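Local coordinates for protein putative glucarate dehydratase (PDB 4IT1) that probably catalyses the magnesium-dependent dehydration of D-glucarate to 5-dehydro-4-deoxy-D-glucarate, at residues Pro39-Ser44 with Ala216-Pro221; Leu170-Ala175 with Ile212-Gly217; Gln195-Ala200 with Ile228-Lys233; Leu240-Asn245 with Asp262-Tyr267. All blocks are in the same frame, centred on the assembly; numbering follows the deposited sequence.

Overall arrangement
From the N terminus, residues 39-44 of the N-terminal domain are the first to find a distant partner: contact 1 closes a long loop back to 216-221, at the mouth of the barrel. Contact 2, pairing 170-175 with 212-217, lies within that loop and shares Ala216 and Gly217 with contact 1. Contact 3 joins helices 193-207 and 221-234, and its segments alternate with those of both earlier contacts. Contact 4, 240-245 with 262-267, follows in series. Strand neighbours tie contacts 2 and 4 together through Ile212 O and Arg241 N, 2.8 Å apart, while Lys229 NZ and Asp263 OD2 form a salt bridge between contacts 3 and 4.

Contact 1: residues Pro39-Ser44 with Ala216-Pro221; sequences PLLNAS and AGTLPP
Leu41 and Thr218 make the closest apolar approach between the two loops: Leu41 CB lies 3.4 Å from Thr218 CG2, tighter than ordinary van der Waals contact. Farther out, the branches of two leucines only graze each other, with Leu41 CD1 and Leu219 CD1 separated by 4.3 Å. The threonine is turned with OG1 beside its backbone N and anti to the carbonyl carbon (chi1 -50°), which carries CG2 to Leu41 and lets OG1 rest against the backbone of Asn42, 3.3 Å from Asn42 C.

The polar link between the loops runs through a water. Thr218 OG1 donates to Ala216 O at 3.0 Å, coming from well above the carbonyl plane and bracing the turn from within. The same Ala216 O receives a hydrogen from a water at 2.7 Å, and this water accepts from Ala43 N at 3.1 Å, making a one-water bridge between the loops. No direct hydrogen bond joins them; the nearest substitute is a CA-H...O contact from Ala43 CA to Gly217 O, 3.3 Å long. Gly217 has a positive phi (53°), which glycine adopts readily, and its carbonyl also accepts from Asn247 ND2.

Asn42 turns its amide elsewhere, ND2 donating to Asp428 and to a bound tartrate, which places this loop at the edge of the active-site pocket. The loop from the N-terminal domain, between strands 25-36 and 50-60, thus lies against the turn that leaves strand 212-215 and, with Pro220 at the N-cap position, enters helix 221-234.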
loop_
_atom_site.group_PDB
_atom_site.type_symbol
_atom_site.label_atom_id
_atom_site.label_comp_id
_atom_site.label_asym_id
_atom_site.label_seq_id
_atom_site.Cartn_x
_atom_site.Cartn_y
_atom_site.Cartn_z
ATOM N N PRO A 39 -33.287 -6.105 18.634
ATOM C CA PRO A 39 -34.155 -6.175 17.453
ATOM C C PRO A 39 -33.925 -5.002 16.499
ATOM O O PRO A 39 -34.856 -4.228 16.221
ATOM C CB PRO A 39 -35.569 -6.122 18.056
ATOM C CG PRO A 39 -35.394 -5.446 19.387
ATOM C CD PRO A 39 -34.069 -5.949 19.877
ATOM N N LEU A 40 -32.697 -4.880 15.998
ATOM C CA LEU A 40 -32.332 -3.767 15.113
ATOM C C LEU A 40 -32.877 -3.955 13.693
ATOM O O LEU A 40 -32.633 -4.976 13.054
ATOM C CB LEU A 40 -30.808 -3.573 15.098
ATOM C CG LEU A 40 -30.144 -3.382 16.473
ATOM C CD1 LEU A 40 -28.626 -3.339 16.371
ATOM C CD2 LEU A 40 -30.686 -2.139 17.181
ATOM N N LEU A 41 -33.624 -2.959 13.223
ATOM C CA LEU A 41 -34.223 -2.966 11.893
ATOM C C LEU A 41 -33.267 -2.436 10.829
ATOM O O LEU A 41 -32.529 -1.475 11.073
ATOM C CB LEU A 41 -35.482 -2.102 11.885
ATOM C CG LEU A 41 -36.739 -2.603 12.595
ATOM C CD1 LEU A 41 -37.779 -1.494 12.640
ATOM C CD2 LEU A 41 -37.302 -3.831 11.894
ATOM N N ASN A 42 -33.285 -3.062 9.653
ATOM C CA ASN A 42 -32.505 -2.589 8.505
ATOM C C ASN A 42 -33.231 -2.809 7.170
ATOM O O ASN A 42 -34.394 -3.211 7.153
ATOM C CB ASN A 42 -31.107 -3.218 8.495
ATOM C CG ASN A 42 -31.131 -4.708 8.206
ATOM O OD1 ASN A 42 -31.960 -5.191 7.432
ATOM N ND2 ASN A 42 -30.210 -5.441 8.812
ATOM N N ALA A 43 -32.535 -2.552 6.064
ATOM C CA ALA A 43 -33.110 -2.677 4.726
ATOM C C ALA A 43 -33.638 -4.091 4.441
ATOM O O ALA A 43 -34.764 -4.247 3.979
ATOM C CB ALA A 43 -32.086 -2.268 3.675
ATOM N N SER A 44 -32.812 -5.091 4.749
ATOM C CA SER A 44 -33.091 -6.506 4.528
ATOM C C SER A 44 -34.171 -7.096 5.445
ATOM O O SER A 44 -34.905 -8.007 5.049
ATOM C CB SER A 44 -31.799 -7.305 4.708
ATOM O OG SER A 44 -30.872 -6.992 3.686
ATOM N N ALA A 216 -30.730 3.625 7.675
ATOM C CA ALA A 216 -31.993 3.965 7.012
ATOM C C ALA A 216 -32.495 2.900 6.027
ATOM O O ALA A 216 -32.158 1.718 6.152
ATOM C CB ALA A 216 -31.888 5.326 6.341
ATOM N N GLY A 217 -33.310 3.329 5.064
ATOM C CA GLY A 217 -33.961 2.428 4.120
ATOM C C GLY A 217 -34.717 1.325 4.832
ATOM O O GLY A 217 -34.707 0.170 4.401
ATOM N N THR A 218 -35.358 1.685 5.940
ATOM C CA THR A 218 -36.081 0.727 6.763
ATOM C C THR A 218 -37.528 1.166 6.947
ATOM O O THR A 218 -38.444 0.363 6.788
ATOM C CB THR A 218 -35.410 0.533 8.135
ATOM O OG1 THR A 218 -34.014 0.275 7.953
ATOM C CG2 THR A 218 -36.032 -0.640 8.858
ATOM N N LEU A 219 -37.722 2.439 7.281
ATOM C CA LEU A 219 -39.060 3.015 7.398
ATOM C C LEU A 219 -39.356 3.897 6.180
ATOM O O LEU A 219 -38.441 4.218 5.424
ATOM C CB LEU A 219 -39.184 3.799 8.720
ATOM C CG LEU A 219 -39.764 3.106 9.972
ATOM C CD1 LEU A 219 -39.247 1.690 10.212
ATOM C CD2 LEU A 219 -39.539 3.955 11.214
ATOM N N PRO A 220 -40.628 4.289 5.976
ATOM C CA PRO A 220 -40.906 5.165 4.836
ATOM C C PRO A 220 -39.909 6.327 4.754
ATOM O O PRO A 220 -39.581 6.936 5.784
ATOM C CB PRO A 220 -42.317 5.672 5.124
ATOM C CG PRO A 220 -42.950 4.557 5.885
ATOM C CD PRO A 220 -41.856 3.949 6.722
ATOM N N PRO A 221 -39.394 6.605 3.541
ATOM C CA PRO A 221 -38.318 7.589 3.423
ATOM C C PRO A 221 -38.700 9.013 3.881
ATOM O O PRO A 221 -37.865 9.689 4.472
ATOM C CB PRO A 221 -37.912 7.519 1.933
ATOM C CG PRO A 221 -38.997 6.757 1.243
ATOM C CD PRO A 221 -39.624 5.871 2.281
HETATM O O HOH W 1 -30.438 -0.298 6.050
#

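Contact 2: residues Leu170-Ala175 with Ile212-Gly217; sequences LFFKYA and IKLKAG
Leu170 and strand 212-215 are joined by a parallel beta bridge of two backbone hydrogen bonds that satisfy both polar atoms of the leucine. Leu170 N donates to Lys213 O at 2.8 Å, and Leu170 O accepts from Lys215 N at 2.7 Å; the second bond is almost straight, 176° at the hydrogen. Farther on, a water spans the gap by accepting from Phe172 N at 2.7 Å and donating to Lys215 O at 2.9 Å. Phe171 O is met by Gln199 NE2 of helix 193-207.

Leu170 packs CD1 on Ile212 CG2 at 3.6 Å and lies on the same face of the sheet as Leu214, whose CD1 also approaches the Phe172 ring obliquely. Phe171 covers the aliphatic part of Lys215: CB stands over the ring face, 4.0 Å from the centroid, in a CH-pi contact, and CG and CD continue past the CE2 corner. With CG trans to the backbone N (chi1 179°), the lysine chain runs alongside the ring before bending away. An alanine in place of Phe171 would probably strip this cover from the Lys215 methylenes and give the chain more freedom to swing.

Lys213 NZ is held by a salt bridge to Asp369 and a hydrogen bond to Tyr266 OH, whereas Lys215 NZ is hydrogen-bonded to Tyr169 OH. The spacing of the two lysines is consistent with the KxK motif of this family. By lining one side of Lys215, the predicted proton acceptor, Phe171 probably helps steer its amine toward the pocket, into weak hydrogen bonds with Asp243 and a bound tartrate.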
loop_
_atom_site.group_PDB
_atom_site.type_symbol
_atom_site.label_atom_id
_atom_site.label_comp_id
_atom_site.label_asym_id
_atom_site.label_seq_id
_atom_site.Cartn_x
_atom_site.Cartn_y
_atom_site.Cartn_z
ATOM N N LEU A 170 -27.063 5.033 14.875
ATOM C CA LEU A 170 -28.464 4.933 15.262
ATOM C C LEU A 170 -29.276 3.974 14.387
ATOM O O LEU A 170 -29.124 3.950 13.157
ATOM C CB LEU A 170 -29.136 6.304 15.175
ATOM C CG LEU A 170 -28.573 7.525 15.897
ATOM C CD1 LEU A 170 -29.589 8.659 15.795
ATOM C CD2 LEU A 170 -28.247 7.202 17.345
ATOM N N PHE A 171 -30.176 3.235 15.035
ATOM C CA PHE A 171 -31.057 2.275 14.380
ATOM C C PHE A 171 -32.494 2.494 14.804
ATOM O O PHE A 171 -32.760 2.861 15.950
ATOM C CB PHE A 171 -30.691 0.855 14.798
ATOM C CG PHE A 171 -29.439 0.340 14.173
ATOM C CD1 PHE A 171 -28.198 0.628 14.729
ATOM C CD2 PHE A 171 -29.496 -0.464 13.038
ATOM C CE1 PHE A 171 -27.033 0.137 14.159
ATOM C CE2 PHE A 171 -28.334 -0.961 12.463
ATOM C CZ PHE A 171 -27.099 -0.658 13.023
ATOM N N PHE A 172 -33.422 2.251 13.888
ATOM C CA PHE A 172 -34.790 1.979 14.289
ATOM C C PHE A 172 -34.810 0.560 14.857
ATOM O O PHE A 172 -34.026 -0.297 14.434
ATOM C CB PHE A 172 -35.748 2.132 13.118
ATOM C CG PHE A 172 -35.782 3.522 12.552
ATOM C CD1 PHE A 172 -36.569 4.507 13.140
ATOM C CD2 PHE A 172 -35.017 3.856 11.440
ATOM C CE1 PHE A 172 -36.603 5.800 12.624
ATOM C CE2 PHE A 172 -35.051 5.144 10.916
ATOM C CZ PHE A 172 -35.844 6.119 11.509
ATOM N N LYS A 173 -35.661 0.334 15.855
ATOM C CA LYS A 173 -35.768 -0.976 16.488
ATOM C C LYS A 173 -37.160 -1.187 17.068
ATOM O O LYS A 173 -37.883 -0.219 17.327
ATOM C CB LYS A 173 -34.680 -1.172 17.565
ATOM C CG LYS A 173 -34.837 -0.319 18.829
ATOM C CD LYS A 173 -33.626 -0.425 19.756
ATOM C CE LYS A 173 -33.553 -1.762 20.488
ATOM N NZ LYS A 173 -34.713 -1.989 21.402
ATOM N N TYR A 174 -37.537 -2.454 17.239
ATOM C CA TYR A 174 -38.730 -2.814 18.004
ATOM C C TYR A 174 -38.350 -2.850 19.480
ATOM O O TYR A 174 -37.166 -2.950 19.818
ATOM C CB TYR A 174 -39.291 -4.183 17.578
ATOM C CG TYR A 174 -39.896 -4.238 16.185
ATOM C CD1 TYR A 174 -40.661 -3.182 15.682
ATOM C CD2 TYR A 174 -39.731 -5.368 15.383
ATOM C CE1 TYR A 174 -41.217 -3.240 14.411
ATOM C CE2 TYR A 174 -40.288 -5.437 14.110
ATOM C CZ TYR A 174 -41.029 -4.371 13.628
ATOM O OH TYR A 174 -41.583 -4.430 12.369
ATOM N N ALA A 175 -39.352 -2.783 20.353
ATOM C CA ALA A 175 -39.130 -2.849 21.794
ATOM C C ALA A 175 -38.486 -4.176 22.201
ATOM O O ALA A 175 -37.626 -4.215 23.079
ATOM C CB ALA A 175 -40.440 -2.635 22.539
ATOM N N ILE A 212 -23.222 11.843 13.867
ATOM C CA ILE A 212 -24.304 10.852 13.885
ATOM C C ILE A 212 -24.558 10.175 12.522
ATOM O O ILE A 212 -24.694 10.851 11.485
ATOM C CB ILE A 212 -25.624 11.468 14.407
ATOM C CG1 ILE A 212 -25.423 12.134 15.778
ATOM C CG2 ILE A 212 -26.698 10.399 14.513
ATOM C CD1 ILE A 212 -26.526 13.102 16.169
ATOM N N LYS A 213 -24.626 8.841 12.539
ATOM C CA LYS A 213 -25.077 8.062 11.371
ATOM C C LYS A 213 -26.347 7.263 11.660
ATOM O O LYS A 213 -26.364 6.415 12.564
ATOM C CB LYS A 213 -23.983 7.109 10.870
ATOM C CG LYS A 213 -24.424 6.261 9.671
ATOM C CD LYS A 213 -23.252 5.614 8.962
ATOM C CE LYS A 213 -22.518 6.594 8.057
ATOM N NZ LYS A 213 -21.121 6.115 7.829
ATOM N N LEU A 214 -27.396 7.519 10.882
ATOM C CA LEU A 214 -28.632 6.741 10.982
ATOM C C LEU A 214 -28.717 5.583 9.965
ATOM O O LEU A 214 -28.536 5.788 8.757
ATOM C CB LEU A 214 -29.847 7.659 10.827
ATOM C CG LEU A 214 -31.209 6.970 10.831
ATOM C CD1 LEU A 214 -31.622 6.572 12.241
ATOM C CD2 LEU A 214 -32.260 7.858 10.184
ATOM N N LYS A 215 -29.001 4.378 10.461
ATOM C CA LYS A 215 -29.300 3.233 9.600
ATOM C C LYS A 215 -30.685 3.388 8.983
ATOM O O LYS A 215 -31.696 3.287 9.681
ATOM C CB LYS A 215 -29.219 1.918 10.373
ATOM C CG LYS A 215 -29.555 0.687 9.529
ATOM C CD LYS A 215 -28.310 -0.041 9.028
ATOM C CE LYS A 215 -27.544 0.746 7.975
ATOM N NZ LYS A 215 -26.232 0.113 7.661
ATOM N N ALA A 216 -30.730 3.625 7.675
ATOM C CA ALA A 216 -31.993 3.965 7.012
ATOM C C ALA A 216 -32.495 2.900 6.027
ATOM O O ALA A 216 -32.158 1.718 6.152
ATOM C CB ALA A 216 -31.888 5.326 6.341
ATOM N N GLY A 217 -33.310 3.329 5.064
ATOM C CA GLY A 217 -33.961 2.428 4.120
ATOM C C GLY A 217 -34.717 1.325 4.832
ATOM O O GLY A 217 -34.707 0.170 4.401
HETATM O O HOH W 2 -32.983 1.332 11.374
#

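Contact 3: residues Gln195-Ala200 with Ile228-Lys233; sequences QIVAQA and IKALKK
Leu231 carries most of the contact between the two helices, its branches parted between Ile196 and Ala200, one turn apart on helix 193-207. CD1 touches Ile196 CG2 at 3.8 Å, and CD2 reaches Ala200 CB, also at 3.8 Å. Its CG stands anti to the carbonyl carbon (chi1 -82°), beside the backbone N, which swings CG, and with it the methyls, nearer the opposing helix although the bond from CA to CB does not aim there directly. Ile196 and Ala200 do point their CB atoms at the partner, and the small alanine lets the leucine methyl settle close to the helix surface. This is the buried half of the interface: Leu170, at the end of strand 163-170, packs against Ile196, Ala200 and Leu231 together, so the helix pair closes over the sheet.

The two segments belong to consecutive outer helices of the enolase-type barrel, with strand 212-215 between them in the chain. Their short axes come within 9.4 Å and cross at -45°, running in broadly the same direction as neighbouring helices around such a barrel do.

Toward solvent the fit is sparser. Val197 and Ala230, both partly exposed, are the residues in contact there; Val197 CG2 rests 3.8 Å from Ala230 O and 4.0 Å from Ala230 CB. The same methyl is 4.4 Å from Leu231 CD2, a looser approach than the leucine makes on the buried side. No hydrogen bond crosses between the segments, and the meeting is small, 183 Å² summed over both sides. Away from the interface, Lys229 of helix 221-234 reaches to Asp263 in a salt bridge.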
loop_
_atom_site.group_PDB
_atom_site.type_symbol
_atom_site.label_atom_id
_atom_site.label_comp_id
_atom_site.label_asym_id
_atom_site.label_seq_id
_atom_site.Cartn_x
_atom_site.Cartn_y
_atom_site.Cartn_z
ATOM N N GLN A 195 -38.210 9.060 19.697
ATOM C CA GLN A 195 -37.512 7.892 20.242
ATOM C C GLN A 195 -36.088 7.772 19.705
ATOM O O GLN A 195 -35.201 7.247 20.387
ATOM C CB GLN A 195 -38.298 6.615 19.932
ATOM C CG GLN A 195 -39.682 6.561 20.558
ATOM C CD GLN A 195 -40.635 5.626 19.829
ATOM O OE1 GLN A 195 -40.598 5.498 18.604
ATOM N NE2 GLN A 195 -41.511 4.980 20.584
ATOM N N ILE A 196 -35.886 8.248 18.476
ATOM C CA ILE A 196 -34.557 8.264 17.851
ATOM C C ILE A 196 -33.673 9.352 18.466
ATOM O O ILE A 196 -32.527 9.084 18.847
ATOM C CB ILE A 196 -34.643 8.366 16.298
ATOM C CG1 ILE A 196 -34.687 6.965 15.671
ATOM C CG2 ILE A 196 -33.464 9.131 15.708
ATOM C CD1 ILE A 196 -33.419 6.144 15.853
ATOM N N VAL A 197 -34.224 10.564 18.578
ATOM C CA VAL A 197 -33.552 11.684 19.252
ATOM C C VAL A 197 -33.075 11.239 20.635
ATOM O O VAL A 197 -31.900 11.396 20.980
ATOM C CB VAL A 197 -34.470 12.928 19.345
ATOM C CG1 VAL A 197 -33.955 13.924 20.378
ATOM C CG2 VAL A 197 -34.600 13.600 17.982
ATOM N N ALA A 198 -33.994 10.643 21.390
ATOM C CA ALA A 198 -33.705 10.071 22.700
ATOM C C ALA A 198 -32.609 9.002 22.648
ATOM O O ALA A 198 -31.763 8.937 23.541
ATOM C CB ALA A 198 -34.976 9.498 23.301
ATOM N N GLN A 199 -32.621 8.173 21.604
ATOM C CA GLN A 199 -31.626 7.105 21.467
ATOM C C GLN A 199 -30.222 7.683 21.250
ATOM O O GLN A 199 -29.237 7.191 21.815
ATOM C CB GLN A 199 -32.006 6.144 20.330
ATOM C CG GLN A 199 -31.075 4.943 20.197
ATOM C CD GLN A 199 -31.231 4.200 18.876
ATOM O OE1 GLN A 199 -30.296 4.131 18.072
ATOM N NE2 GLN A 199 -32.413 3.636 18.648
ATOM N N ALA A 200 -30.142 8.727 20.428
ATOM C CA ALA A 200 -28.882 9.435 20.183
ATOM C C ALA A 200 -28.377 10.108 21.456
ATOM O O ALA A 200 -27.208 9.951 21.830
ATOM C CB ALA A 200 -29.048 10.458 19.067
ATOM N N ILE A 228 -34.359 12.834 10.626
ATOM C CA ILE A 228 -33.098 13.556 10.469
ATOM C C ILE A 228 -33.262 15.023 10.868
ATOM O O ILE A 228 -32.431 15.559 11.600
ATOM C CB ILE A 228 -32.532 13.424 9.041
ATOM C CG1 ILE A 228 -31.905 12.046 8.860
ATOM C CG2 ILE A 228 -31.482 14.492 8.760
ATOM C CD1 ILE A 228 -32.021 11.540 7.443
ATOM N N LYS A 229 -34.334 15.655 10.391
ATOM C CA LYS A 229 -34.682 17.027 10.777
ATOM C C LYS A 229 -34.670 17.177 12.299
ATOM O O LYS A 229 -34.002 18.067 12.840
ATOM C CB LYS A 229 -36.064 17.421 10.240
ATOM C CG LYS A 229 -36.247 17.298 8.735
ATOM C CD LYS A 229 -35.733 18.512 7.986
ATOM C CE LYS A 229 -36.057 18.400 6.509
ATOM N NZ LYS A 229 -35.145 19.256 5.704
ATOM N N ALA A 230 -35.400 16.289 12.975
ATOM C CA ALA A 230 -35.497 16.300 14.430
ATOM C C ALA A 230 -34.126 16.136 15.099
ATOM O O ALA A 230 -33.851 16.773 16.119
ATOM C CB ALA A 230 -36.468 15.229 14.903
ATOM N N LEU A 231 -33.270 15.296 14.517
ATOM C CA LEU A 231 -31.894 15.137 14.991
ATOM C C LEU A 231 -31.034 16.391 14.781
ATOM O O LEU A 231 -30.178 16.703 15.615
ATOM C CB LEU A 231 -31.220 13.942 14.314
ATOM C CG LEU A 231 -31.493 12.546 14.869
ATOM C CD1 LEU A 231 -31.099 11.496 13.840
ATOM C CD2 LEU A 231 -30.743 12.329 16.172
ATOM N N LYS A 232 -31.254 17.081 13.660
ATOM C CA LYS A 232 -30.549 18.327 13.332
ATOM C C LYS A 232 -31.008 19.446 14.270
ATOM O O LYS A 232 -30.199 20.256 14.735
ATOM C CB LYS A 232 -30.808 18.721 11.871
ATOM C CG LYS A 232 -29.993 19.900 11.359
ATOM C CD LYS A 232 -30.671 20.536 10.150
ATOM C CE LYS A 232 -29.900 21.734 9.608
ATOM N NZ LYS A 232 -28.666 21.339 8.864
ATOM N N LYS A 233 -32.315 19.473 14.529
ATOM C CA LYS A 233 -32.918 20.398 15.474
ATOM C C LYS A 233 -32.385 20.139 16.880
ATOM O O LYS A 233 -31.959 21.071 17.563
ATOM C CB LYS A 233 -34.442 20.265 15.441
ATOM C CG LYS A 233 -35.182 21.351 16.203
ATOM C CD LYS A 233 -36.684 21.132 16.145
ATOM C CE LYS A 233 -37.414 22.133 17.027
ATOM N NZ LYS A 233 -38.890 21.994 16.920
#

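Contact 4: residues Leu240-Asn245 with Asp262-Tyr267; sequences LRIDPN and DDLQYY. With MG (magnesium ion), chain E.
Leu240 and Leu264 bring their backbones together where the two segments run in roughly the same direction, 38° apart, and Gln265 N donates to Leu240 O at 2.7 Å in the carbonyl plane. The segments belong to the beta-alpha-beta unit of strands 240-243 and 266-268, with helix 250-260 as the connection.

Arg241 grips Gln265 side-on: NE and NH2 both donate to the single atom OE1, each at 2.6 Å, and the guanidinium and amide planes are nearly coplanar, 8° apart. Gln265 CG stands trans to the backbone N (chi1 -166°), the chain extended beyond it, which carries OE1 alongside the guanidinium. The arginine methylenes meanwhile lie over Tyr266, with CG 3.7 Å from the ring centroid and almost on the normal, a CH-pi contact. A methionine in place of Arg241 lacks both donors to Gln265 OE1, and the amide would probably be freer to turn.

Across the sheet from Arg241, Ile242 CG1 meets Leu264 CD1 at 3.5 Å, the two side chains crossing at about a right angle. That same methyl covers a face of the Tyr267 ring, wedging the leucine between isoleucine and tyrosine.

At the strand's end Asp243 begins the metal site. Its OD1 accepts from Asn245 N at 2.9 Å in an Asx turn, while OD2 binds magnesium at 2.0 Å, three waters, Glu268 and Asn291 supplying the other ligands.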
loop_
_atom_site.group_PDB
_atom_site.type_symbol
_atom_site.label_atom_id
_atom_site.label_comp_id
_atom_site.label_asym_id
_atom_site.label_seq_id
_atom_site.Cartn_x
_atom_site.Cartn_y
_atom_site.Cartn_z
ATOM N N LEU A 240 -24.332 15.005 10.184
ATOM C CA LEU A 240 -25.313 13.922 10.030
ATOM C C LEU A 240 -25.131 13.126 8.734
ATOM O O LEU A 240 -24.908 13.701 7.660
ATOM C CB LEU A 240 -26.743 14.466 10.115
ATOM C CG LEU A 240 -27.139 15.243 11.377
ATOM C CD1 LEU A 240 -28.491 15.921 11.198
ATOM C CD2 LEU A 240 -27.157 14.337 12.595
ATOM N N ARG A 241 -25.220 11.803 8.862
ATOM C CA ARG A 241 -25.075 10.860 7.742
ATOM C C ARG A 241 -26.157 9.770 7.801
ATOM O O ARG A 241 -26.665 9.456 8.882
ATOM C CB ARG A 241 -23.704 10.186 7.796
ATOM C CG ARG A 241 -22.517 11.126 7.794
ATOM C CD ARG A 241 -21.411 10.609 8.702
ATOM N NE ARG A 241 -20.467 11.677 9.028
ATOM C CZ ARG A 241 -19.589 11.657 10.030
ATOM N NH1 ARG A 241 -19.500 10.616 10.850
ATOM N NH2 ARG A 241 -18.793 12.699 10.213
ATOM N N ILE A 242 -26.496 9.193 6.642
ATOM C CA ILE A 242 -27.426 8.049 6.572
ATOM C C ILE A 242 -26.937 6.933 5.665
ATOM O O ILE A 242 -26.232 7.183 4.689
ATOM C CB ILE A 242 -28.840 8.444 6.100
ATOM C CG1 ILE A 242 -28.773 9.291 4.823
ATOM C CG2 ILE A 242 -29.598 9.143 7.212
ATOM C CD1 ILE A 242 -30.083 9.396 4.078
ATOM N N ASP A 243 -27.338 5.706 5.993
ATOM C CA ASP A 243 -27.052 4.527 5.175
ATOM C C ASP A 243 -28.353 3.799 4.833
ATOM O O ASP A 243 -28.787 2.925 5.587
ATOM C CB ASP A 243 -26.103 3.575 5.919
ATOM C CG ASP A 243 -25.619 2.417 5.046
ATOM O OD1 ASP A 243 -26.096 2.281 3.898
ATOM O OD2 ASP A 243 -24.747 1.641 5.504
ATOM N N PRO A 244 -28.992 4.160 3.704
ATOM C CA PRO A 244 -30.204 3.425 3.317
ATOM C C PRO A 244 -29.933 2.055 2.671
ATOM O O PRO A 244 -30.864 1.429 2.175
ATOM C CB PRO A 244 -30.894 4.368 2.314
ATOM C CG PRO A 244 -30.178 5.683 2.418
ATOM C CD PRO A 244 -28.786 5.349 2.861
ATOM N N ASN A 245 -28.681 1.598 2.679
ATOM C CA ASN A 245 -28.307 0.289 2.119
ATOM C C ASN A 245 -28.903 0.012 0.729
ATOM O O ASN A 245 -29.424 -1.070 0.468
ATOM C CB ASN A 245 -28.668 -0.846 3.087
ATOM C CG ASN A 245 -27.636 -1.045 4.170
ATOM O OD1 ASN A 245 -27.951 -0.961 5.351
ATOM N ND2 ASN A 245 -26.397 -1.329 3.777
ATOM N N ASP A 262 -29.420 20.510 2.721
ATOM C CA ASP A 262 -28.028 20.263 3.100
ATOM C C ASP A 262 -27.902 19.834 4.559
ATOM O O ASP A 262 -26.856 20.011 5.182
ATOM C CB ASP A 262 -27.118 21.465 2.774
ATOM C CG ASP A 262 -27.731 22.808 3.168
ATOM O OD1 ASP A 262 -28.227 22.953 4.309
ATOM O OD2 ASP A 262 -27.698 23.731 2.326
ATOM N N ASP A 263 -28.975 19.245 5.088
ATOM C CA ASP A 263 -28.980 18.692 6.449
ATOM C C ASP A 263 -27.918 17.614 6.659
ATOM O O ASP A 263 -27.539 17.331 7.797
ATOM C CB ASP A 263 -30.359 18.119 6.799
ATOM C CG ASP A 263 -31.444 19.186 6.886
ATOM O OD1 ASP A 263 -31.157 20.383 6.665
ATOM O OD2 ASP A 263 -32.602 18.815 7.175
ATOM N N LEU A 264 -27.433 17.022 5.566
ATOM C CA LEU A 264 -26.507 15.887 5.649
ATOM C C LEU A 264 -25.082 16.194 5.218
ATOM O O LEU A 264 -24.864 16.841 4.196
ATOM C CB LEU A 264 -27.026 14.705 4.818
ATOM C CG LEU A 264 -28.281 13.945 5.264
ATOM C CD1 LEU A 264 -28.468 12.749 4.351
ATOM C CD2 LEU A 264 -28.201 13.477 6.710
ATOM N N GLN A 265 -24.118 15.686 5.984
ATOM C CA GLN A 265 -22.709 15.711 5.582
ATOM C C GLN A 265 -22.454 14.843 4.340
ATOM O O GLN A 265 -21.807 15.299 3.390
ATOM C CB GLN A 265 -21.796 15.272 6.735
ATOM C CG GLN A 265 -20.327 15.594 6.497
ATOM C CD GLN A 265 -19.401 15.058 7.582
ATOM O OE1 GLN A 265 -19.560 13.934 8.054
ATOM N NE2 GLN A 265 -18.416 15.862 7.972
ATOM N N TYR A 266 -22.944 13.598 4.364
ATOM C CA TYR A 266 -22.916 12.713 3.185
ATOM C C TYR A 266 -24.000 11.632 3.210
ATOM O O TYR A 266 -24.533 11.304 4.267
ATOM C CB TYR A 266 -21.520 12.090 2.949
ATOM C CG TYR A 266 -21.018 11.070 3.972
ATOM C CD1 TYR A 266 -21.629 9.821 4.126
ATOM C CD2 TYR A 266 -19.884 11.330 4.736
ATOM C CE1 TYR A 266 -21.145 8.883 5.038
ATOM C CE2 TYR A 266 -19.395 10.399 5.650
ATOM C CZ TYR A 266 -20.029 9.182 5.801
ATOM O OH TYR A 266 -19.533 8.264 6.717
ATOM N N TYR A 267 -24.315 11.096 2.031
ATOM C CA TYR A 267 -25.251 9.984 1.879
ATOM C C TYR A 267 -24.454 8.722 1.564
ATOM O O TYR A 267 -23.724 8.676 0.565
ATOM C CB TYR A 267 -26.200 10.237 0.713
ATOM C CG TYR A 267 -27.124 11.434 0.828
ATOM C CD1 TYR A 267 -26.634 12.741 0.746
ATOM C CD2 TYR A 267 -28.501 11.255 0.955
ATOM C CE1 TYR A 267 -27.491 13.833 0.832
ATOM C CE2 TYR A 267 -29.367 12.337 1.032
ATOM C CZ TYR A 267 -28.862 13.622 0.974
ATOM O OH TYR A 267 -29.728 14.689 1.055
HETATM MG MG MG E . -23.249 0.479 4.787
HETATM O O HOH W 3 -24.633 17.267 8.552
HETATM O O HOH W 4 -24.218 0.755 2.876
HETATM O O HOH W 5 -23.900 -1.458 4.692
HETATM O O HOH W 6 -22.449 0.022 6.673
#